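Local coordinates for DNA/pantothenate metabolism flavoprotein (Streptomyces sparsogenes DSM 40356, PDB 7CFU) that probably catalyses the FMN-dependent oxidative decarboxylation of a cysteine residue in a biosynthetic pathway, at residues R23-V28 with G96-V101. Sequence-based numbering, arbitrary orientation.
Sequences RLLWGV and GAWADV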
# COMPACT_ATOMS: atom_id res chain seq x y z
N ARG A 23 -4.84 28.84 -30.26
CA ARG A 23 -4.56 27.85 -29.23
C ARG A 23 -5.79 27.71 -28.35
O ARG A 23 -6.16 28.64 -27.62
CB ARG A 23 -3.32 28.25 -28.43
CG ARG A 23 -2.07 28.27 -29.29
CD ARG A 23 -0.86 28.83 -28.58
NE ARG A 23 -1.04 30.20 -28.11
CZ ARG A 23 -0.10 30.91 -27.49
NH1 ARG A 23 1.10 30.37 -27.29
NH2 ARG A 23 -0.35 32.15 -27.08
N LEU A 24 -6.45 26.55 -28.43
CA LEU A 24 -7.69 26.31 -27.71
C LEU A 24 -7.41 25.50 -26.45
O LEU A 24 -6.95 24.36 -26.53
CB LEU A 24 -8.70 25.60 -28.61
CG LEU A 24 -9.99 25.10 -27.98
CD1 LEU A 24 -10.79 26.27 -27.43
CD2 LEU A 24 -10.81 24.36 -29.02
N LEU A 25 -7.69 26.09 -25.29
CA LEU A 25 -7.64 25.39 -24.01
C LEU A 25 -9.06 24.96 -23.64
O LEU A 25 -9.98 25.78 -23.62
CB LEU A 25 -7.04 26.26 -22.92
CG LEU A 25 -6.79 25.59 -21.57
CD1 LEU A 25 -5.85 24.41 -21.69
CD2 LEU A 25 -6.26 26.60 -20.57
N TRP A 26 -9.22 23.68 -23.33
CA TRP A 26 -10.53 23.04 -23.21
C TRP A 26 -10.66 22.36 -21.85
O TRP A 26 -10.01 21.34 -21.60
CB TRP A 26 -10.72 22.05 -24.35
CG TRP A 26 -11.99 21.30 -24.40
CD1 TRP A 26 -13.06 21.43 -23.56
CD2 TRP A 26 -12.33 20.28 -25.33
NE1 TRP A 26 -14.05 20.53 -23.91
CE2 TRP A 26 -13.63 19.82 -25.01
CE3 TRP A 26 -11.68 19.71 -26.43
CZ2 TRP A 26 -14.27 18.83 -25.73
CZ3 TRP A 26 -12.32 18.72 -27.14
CH2 TRP A 26 -13.60 18.29 -26.79
N GLY A 27 -11.50 22.91 -20.97
CA GLY A 27 -11.74 22.30 -19.66
C GLY A 27 -12.94 21.37 -19.66
O GLY A 27 -13.99 21.69 -20.22
N VAL A 28 -12.80 20.23 -18.97
CA VAL A 28 -13.83 19.19 -18.94
C VAL A 28 -14.21 18.93 -17.48
O VAL A 28 -13.35 18.59 -16.66
CB VAL A 28 -13.37 17.89 -19.61
CG1 VAL A 28 -14.49 16.85 -19.56
CG2 VAL A 28 -12.95 18.12 -21.06
N GLY A 96 -2.90 29.19 -18.58
CA GLY A 96 -3.61 30.45 -18.75
C GLY A 96 -2.95 31.37 -19.76
O GLY A 96 -3.62 32.03 -20.55
N ALA A 97 -1.61 31.41 -19.76
CA ALA A 97 -0.91 32.24 -20.74
C ALA A 97 -0.96 31.63 -22.13
O ALA A 97 -0.92 32.35 -23.13
CB ALA A 97 0.53 32.46 -20.30
N TRP A 98 -1.00 30.30 -22.23
CA TRP A 98 -0.98 29.65 -23.54
C TRP A 98 -2.30 29.82 -24.29
O TRP A 98 -2.30 29.89 -25.53
CB TRP A 98 -0.64 28.17 -23.35
CG TRP A 98 -0.68 27.35 -24.60
CD1 TRP A 98 0.36 27.12 -25.46
CD2 TRP A 98 -1.80 26.61 -25.12
NE1 TRP A 98 -0.05 26.30 -26.48
CE2 TRP A 98 -1.36 25.97 -26.30
CE3 TRP A 98 -3.12 26.43 -24.71
CZ2 TRP A 98 -2.21 25.16 -27.06
CZ3 TRP A 98 -3.95 25.63 -25.47
CH2 TRP A 98 -3.50 25.01 -26.63
N ALA A 99 -3.42 29.90 -23.58
CA ALA A 99 -4.72 29.80 -24.22
C ALA A 99 -5.04 31.06 -25.02
O ALA A 99 -4.84 32.18 -24.55
CB ALA A 99 -5.81 29.57 -23.17
N ASP A 100 -5.48 30.87 -26.27
CA ASP A 100 -6.07 31.96 -27.04
C ASP A 100 -7.58 31.98 -26.90
O ASP A 100 -8.19 33.05 -26.97
CB ASP A 100 -5.69 31.85 -28.52
CG ASP A 100 -4.19 31.95 -28.76
OD1 ASP A 100 -3.52 32.79 -28.11
OD2 ASP A 100 -3.69 31.16 -29.59
N VAL A 101 -8.18 30.80 -26.72
CA VAL A 101 -9.59 30.64 -26.39
C VAL A 101 -9.68 29.63 -25.25
O VAL A 101 -8.90 28.67 -25.21
CB VAL A 101 -10.41 30.16 -27.61
CG1 VAL A 101 -11.84 29.79 -27.20
CG2 VAL A 101 -10.43 31.21 -28.70
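Leu24 and Val101 form a parallel bridge where the chain leaves helix 91-98 and enters strand 101-107, the helix-to-strand join of a Rossmann-like flavoprotein sheet. Arg23 O accepts from both Asp100 N (2.7 Å) and Val101 N, and Leu25 N returns a bond to Val101 O at 2.9 Å. Strand 23-28 thus runs beside 101-107, with 52-57 along its other edge. On one sheet face Leu24 CD1 packs on Val101 CG1 at 3.7 Å, next to helix 187-199; on the other face Leu25 CB meets Ala99 CB. Arg23 lies over the indole of Trp98: its CB makes a CH-pi contact 3.6 Å from the centroid of the six-membered ring, and CZ a cation-pi contact over the five-membered one. A bend at chi3 (-58°) sets the guanidinium edge toward Asp100 and brings one face under the Trp98 carbonyl oxygen, at an angle too poor for a hydrogen bond. Replacing Arg23 by an alanine is likely to leave Asp100 without its salt-bridge mate and to uncover the indole face beyond CB. The indole's own edge points at strand 23-28, with CZ3 3.4 Å from Leu24 O. Asp100 OD2 takes two donors, Arg23 N on its anti side at 2.7 Å and Arg23 NE from above the carboxylate plane at 3.2 Å.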